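Local coordinates for protein alpha-toxin (Clostridium novyi, PDB 2VK9) that is a large clostridial toxin, represented here by its catalytic domain, which has the GT-A glycosyltransferase fold, at residues A[294-299]-A[346-351]; A[482-487]-A[496-501]. All blocks are in the same frame, centred on the assembly; numbering follows the deposited sequence.

Interaction 1: A[294-299]-A[346-351]; sequences SLFNDI and SFVRNH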
loop_
_atom_site.group_PDB
_atom_site.type_symbol
_atom_site.label_atom_id
_atom_site.label_comp_id
_atom_site.label_asym_id
_atom_site.label_seq_id
_atom_site.Cartn_x
_atom_site.Cartn_y
_atom_site.Cartn_z
ATOM N N SER A 294 -0.166 6.651 26.456
ATOM C CA SER A 294 0.725 6.978 27.573
ATOM C C SER A 294 -0.006 7.071 28.909
ATOM O O SER A 294 0.433 6.490 29.902
ATOM C CB SER A 294 1.473 8.282 27.309
ATOM O OG SER A 294 2.658 8.024 26.584
ATOM N N LEU A 295 -1.128 7.786 28.928
ATOM C CA LEU A 295 -1.856 8.038 30.168
ATOM C C LEU A 295 -2.197 6.755 30.929
ATOM O O LEU A 295 -2.375 6.771 32.146
ATOM C CB LEU A 295 -3.115 8.871 29.884
ATOM C CG LEU A 295 -2.900 10.226 29.190
ATOM C CD1 LEU A 295 -4.225 10.820 28.730
ATOM C CD2 LEU A 295 -2.159 11.206 30.089
ATOM N N PHE A 296 -2.244 5.641 30.205
ATOM C CA PHE A 296 -2.602 4.339 30.773
ATOM C C PHE A 296 -1.358 3.509 31.104
ATOM O O PHE A 296 -1.396 2.271 31.078
ATOM C CB PHE A 296 -3.519 3.577 29.803
ATOM C CG PHE A 296 -4.819 4.282 29.514
ATOM C CD1 PHE A 296 -4.865 5.364 28.639
ATOM C CD2 PHE A 296 -5.999 3.860 30.114
ATOM C CE1 PHE A 296 -6.060 6.017 28.379
ATOM C CE2 PHE A 296 -7.202 4.508 29.855
ATOM C CZ PHE A 296 -7.230 5.590 28.989
ATOM N N ASN A 297 -0.257 4.197 31.412
ATOM C CA ASN A 297 1.009 3.539 31.748
ATOM C C ASN A 297 1.097 3.041 33.184
ATOM O O ASN A 297 1.794 2.065 33.460
ATOM C CB ASN A 297 2.203 4.434 31.412
ATOM C CG ASN A 297 2.635 4.295 29.964
ATOM O OD1 ASN A 297 1.988 3.607 29.169
ATOM N ND2 ASN A 297 3.736 4.944 29.613
ATOM N N ASP A 298 0.380 3.710 34.085
ATOM C CA ASP A 298 0.283 3.281 35.480
ATOM C C ASP A 298 -0.809 2.236 35.677
ATOM O O ASP A 298 -1.365 2.109 36.773
ATOM C CB ASP A 298 0.041 4.480 36.396
ATOM C CG ASP A 298 1.051 5.589 36.176
ATOM O OD1 ASP A 298 2.221 5.274 35.834
ATOM O OD2 ASP A 298 0.668 6.772 36.333
ATOM N N ILE A 299 -1.131 1.514 34.605
ATOM C CA ILE A 299 -2.003 0.339 34.675
ATOM C C ILE A 299 -1.292 -0.820 33.972
ATOM O O ILE A 299 -1.088 -0.794 32.752
ATOM C CB ILE A 299 -3.418 0.592 34.086
ATOM C CG1 ILE A 299 -4.135 1.691 34.881
ATOM C CG2 ILE A 299 -4.235 -0.691 34.124
ATOM C CD1 ILE A 299 -5.263 2.407 34.136
ATOM N N SER A 346 -12.756 3.893 35.227
ATOM C CA SER A 346 -12.710 5.051 36.114
ATOM C C SER A 346 -11.636 6.037 35.657
ATOM O O SER A 346 -11.780 7.246 35.848
ATOM C CB SER A 346 -12.452 4.631 37.559
ATOM O OG SER A 346 -11.135 4.134 37.693
ATOM N N PHE A 347 -10.564 5.517 35.062
ATOM C CA PHE A 347 -9.503 6.361 34.524
ATOM C C PHE A 347 -10.011 7.167 33.338
ATOM O O PHE A 347 -9.697 8.348 33.199
ATOM C CB PHE A 347 -8.299 5.527 34.101
ATOM C CG PHE A 347 -7.044 6.325 33.979
ATOM C CD1 PHE A 347 -6.179 6.446 35.069
ATOM C CD2 PHE A 347 -6.734 6.984 32.786
ATOM C CE1 PHE A 347 -5.010 7.200 34.975
ATOM C CE2 PHE A 347 -5.571 7.743 32.674
ATOM C CZ PHE A 347 -4.704 7.854 33.773
ATOM N N VAL A 348 -10.792 6.510 32.488
ATOM C CA VAL A 348 -11.433 7.149 31.350
ATOM C C VAL A 348 -12.370 8.271 31.800
ATOM O O VAL A 348 -12.270 9.391 31.305
ATOM C CB VAL A 348 -12.189 6.114 30.476
ATOM C CG1 VAL A 348 -13.049 6.803 29.421
ATOM C CG2 VAL A 348 -11.204 5.162 29.812
ATOM N N ARG A 349 -13.260 7.987 32.749
ATOM C CA ARG A 349 -14.274 8.976 33.134
ATOM C C ARG A 349 -13.721 10.190 33.892
ATOM O O ARG A 349 -14.380 11.229 33.961
ATOM C CB ARG A 349 -15.484 8.339 33.847
ATOM C CG ARG A 349 -15.198 7.655 35.170
ATOM C CD ARG A 349 -16.498 7.295 35.914
ATOM N NE ARG A 349 -16.403 5.973 36.538
ATOM C CZ ARG A 349 -16.809 4.845 35.961
ATOM N NH1 ARG A 349 -17.360 4.868 34.755
ATOM N NH2 ARG A 349 -16.670 3.690 36.590
ATOM N N ASN A 350 -12.508 10.067 34.426
ATOM C CA ASN A 350 -11.863 11.177 35.137
ATOM C C ASN A 350 -10.886 12.001 34.288
ATOM O O ASN A 350 -10.277 12.952 34.778
ATOM C CB ASN A 350 -11.182 10.669 36.414
ATOM C CG ASN A 350 -12.183 10.282 37.492
ATOM O OD1 ASN A 350 -12.107 9.191 38.065
ATOM N ND2 ASN A 350 -13.136 11.176 37.769
ATOM N N HIS A 351 -10.753 11.632 33.016
ATOM C CA HIS A 351 -9.946 12.387 32.062
ATOM C C HIS A 351 -10.813 13.039 30.996
ATOM O O HIS A 351 -11.851 12.500 30.628
ATOM C CB HIS A 351 -8.895 11.485 31.419
ATOM C CG HIS A 351 -7.685 11.267 32.276
ATOM N ND1 HIS A 351 -6.426 11.698 31.910
ATOM C CD2 HIS A 351 -7.543 10.680 33.489
ATOM C CE1 HIS A 351 -5.560 11.377 32.856
ATOM N NE2 HIS A 351 -6.213 10.761 33.826
#
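F347 is the bump of this contact, and L295, F296 and I299 supply the hollow that receives it. With CG anti to the backbone N (chi1 -161°), the ring of F347 projects from the last turn of helix 338-349 toward the facing loop. Its outer end, at CZ and CE2, lies against the carbonyl oxygen and CB of L295, with CB 3.9 Å from CE2. CD2 of F347 settles over one face of the F296 ring, 3.9 Å above the plane and displaced toward the rim. The two rings meet obliquely, their planes at 49° and centroids 5.1 Å apart. I299 completes the hollow, placing its CD1 4.2 Å from CD1 of F347.

The contact lies in the GT-A-type catalytic domain, in the part of the chain that follows strand 280-283 and precedes strand 371-376, where the long loop leaving strand 280-283 meets the C-terminal end of helix 338-349. F296 wedges in here between helices, touching I314 of helix 307-321 and L356 of helix 353-356 as well. Its ring edge also has a partner in V348, whose CG2 sits near the ring plane, 4.1 Å from CE2.

H351, just past the helix, folds back over F347 from the side of its ring turned away from F296 and I299. CD2 of H351 stands 3.6 Å above the F347 plane, again toward the rim, so F347 is packed from both sides. The H351 N to V348 O hydrogen bond holds this turn in the backbone. L295 then bridges to the imidazole, bringing CD1 within 4.0 Å of ND1 of H351, while its side chain also touches D355 of helix 353-356.

Interaction 2: A[482-487]-A[496-501]; sequences SATCDT and DMLSSQ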
loop_
_atom_site.group_PDB
_atom_site.type_symbol
_atom_site.label_atom_id
_atom_site.label_comp_id
_atom_site.label_asym_id
_atom_site.label_seq_id
_atom_site.Cartn_x
_atom_site.Cartn_y
_atom_site.Cartn_z
ATOM N N SER A 482 10.481 0.974 -1.630
ATOM C CA SER A 482 11.379 1.195 -2.757
ATOM C C SER A 482 11.389 2.652 -3.225
ATOM O O SER A 482 12.423 3.159 -3.668
ATOM C CB SER A 482 11.063 0.252 -3.922
ATOM O OG SER A 482 11.350 -1.098 -3.589
ATOM N N ALA A 483 10.242 3.325 -3.141
ATOM C CA ALA A 483 10.164 4.747 -3.487
ATOM C C ALA A 483 10.914 5.575 -2.446
ATOM O O ALA A 483 11.500 6.611 -2.746
ATOM C CB ALA A 483 8.721 5.190 -3.588
ATOM N N THR A 484 10.883 5.084 -1.217
ATOM C CA THR A 484 11.620 5.646 -0.101
ATOM C C THR A 484 13.122 5.405 -0.268
ATOM O O THR A 484 13.939 6.284 0.002
ATOM C CB THR A 484 11.112 5.005 1.181
ATOM O OG1 THR A 484 9.777 5.450 1.404
ATOM C CG2 THR A 484 11.907 5.421 2.340
ATOM N N CYS A 485 13.466 4.204 -0.723
ATOM C CA CYS A 485 14.834 3.829 -1.009
ATOM C C CYS A 485 15.403 4.633 -2.180
ATOM O O CYS A 485 16.555 5.032 -2.151
ATOM C CB CYS A 485 14.892 2.336 -1.307
ATOM S SG CYS A 485 16.551 1.661 -1.410
ATOM N N ASP A 486 14.581 4.852 -3.202
ATOM C CA ASP A 486 14.891 5.748 -4.319
ATOM C C ASP A 486 15.375 7.101 -3.800
ATOM O O ASP A 486 16.425 7.592 -4.201
ATOM C CB ASP A 486 13.625 6.011 -5.170
ATOM C CG ASP A 486 13.377 4.969 -6.264
ATOM O OD1 ASP A 486 14.190 4.030 -6.430
ATOM O OD2 ASP A 486 12.350 5.115 -6.986
ATOM N N THR A 487 14.588 7.699 -2.914
ATOM C CA THR A 487 14.829 9.052 -2.453
ATOM C C THR A 487 16.111 9.126 -1.626
ATOM O O THR A 487 16.966 9.982 -1.865
ATOM C CB THR A 487 13.623 9.586 -1.631
ATOM O OG1 THR A 487 12.446 9.583 -2.445
ATOM C CG2 THR A 487 13.876 11.003 -1.140
ATOM N N ASP A 496 14.997 -2.214 -4.513
ATOM C CA ASP A 496 15.594 -2.413 -3.201
ATOM C C ASP A 496 14.798 -1.773 -2.083
ATOM O O ASP A 496 14.001 -0.866 -2.305
ATOM C CB ASP A 496 17.052 -1.949 -3.173
ATOM C CG ASP A 496 17.975 -2.908 -3.898
ATOM O OD1 ASP A 496 17.876 -4.138 -3.660
ATOM O OD2 ASP A 496 18.795 -2.431 -4.710
ATOM N N MET A 497 15.020 -2.270 -0.876
ATOM C CA MET A 497 14.310 -1.800 0.297
ATOM C C MET A 497 15.267 -1.268 1.347
ATOM O O MET A 497 16.471 -1.509 1.288
ATOM C CB MET A 497 13.428 -2.908 0.853
ATOM C CG MET A 497 12.109 -2.967 0.137
ATOM S SD MET A 497 11.367 -4.602 0.079
ATOM C CE MET A 497 11.745 -5.085 -1.616
ATOM N N LEU A 498 14.717 -0.554 2.318
ATOM C CA LEU A 498 15.508 0.239 3.243
ATOM C C LEU A 498 15.618 -0.497 4.570
ATOM O O LEU A 498 14.724 -1.262 4.927
ATOM C CB LEU A 498 14.774 1.561 3.436
ATOM C CG LEU A 498 15.521 2.865 3.646
ATOM C CD1 LEU A 498 16.343 3.237 2.426
ATOM C CD2 LEU A 498 14.470 3.911 3.922
ATOM N N SER A 499 16.705 -0.276 5.299
ATOM C CA SER A 499 16.855 -0.908 6.616
ATOM C C SER A 499 15.916 -0.264 7.637
ATOM O O SER A 499 15.560 0.904 7.483
ATOM C CB SER A 499 18.289 -0.782 7.102
ATOM O OG SER A 499 18.606 0.579 7.329
ATOM N N SER A 500 15.532 -1.011 8.676
ATOM C CA SER A 500 14.698 -0.477 9.766
ATOM C C SER A 500 15.156 0.906 10.223
ATOM O O SER A 500 14.363 1.848 10.268
ATOM C CB SER A 500 14.680 -1.422 10.971
ATOM O OG SER A 500 13.981 -2.619 10.683
ATOM N N GLN A 501 16.439 1.022 10.551
ATOM C CA GLN A 501 17.033 2.284 10.984
ATOM C C GLN A 501 16.693 3.417 10.006
ATOM O O GLN A 501 16.315 4.511 10.423
ATOM C CB GLN A 501 18.552 2.102 11.171
ATOM C CG GLN A 501 19.408 3.378 11.202
ATOM C CD GLN A 501 19.431 4.072 12.559
ATOM O OE1 GLN A 501 19.206 3.450 13.602
ATOM N NE2 GLN A 501 19.720 5.375 12.548
#
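L498 lays its branched end against one flank of helix 477-488, with CD1 over the backbone of C485, 3.8 Å from CA, and beside CB of the same residue. The other branch, CD2, meets the methyl CG2 of T484, the two side chains crossing at about a right angle. T484 can offer that methyl because CG2 is anti to its backbone N; OG1 is turned back to Y480 O in the preceding turn of the helix.

Two residues earlier, the carbonyl oxygen of D496 faces the helix and is met by S482 and C485. S482 OG lies 3.0 Å from D496 O, although its single proton may serve N478 O instead. S482 CA makes a C-H...O contact with the same oxygen at 3.4 Å, and CB of C485 is 3.5 Å from it. C485 holds SG anti to its backbone N (chi1 -170°), which brings the sulfur to 4.0 Å from CB of D496. The carboxylate of D496 leads away from the helix, and its OD1 accepts a hydrogen bond from S446 OG.

The loop after the helix thus returns the chain to the helix flank, which 496-498 crosses rather than follows. D486 secures the connection, its two carboxylate oxygens accepting the backbone N-H groups of T494 and N493. S499, as N-cap, starts helix 500-503 once the returning chain has passed L498. Around this helix and the segment beside it, helix 396-422 packs on S482, A483 and D486 through N400, Q404 and R408, while D448 of helix 447-453 touches D496 and M497.

How the interactions relate
The two contacts follow one another along the chain: interaction 1 closes at residue 351, well before interaction 2 opens at 482. Their centres are 38 Å apart, and their nearest atoms remain about 21 Å from each other. Interaction 1 is peripheral, about 34 Å from the centre of the chain, and ties the loop after strand 280-283 to helix 338-349. Interaction 2, about 15 Å from that centre, is buried and local, joining helix 477-488 to the segment that follows it. They share no helix or strand; one lies in an outlying helical part of the catalytic domain, the other where a later helix packs beside helices 396-422 and 447-453.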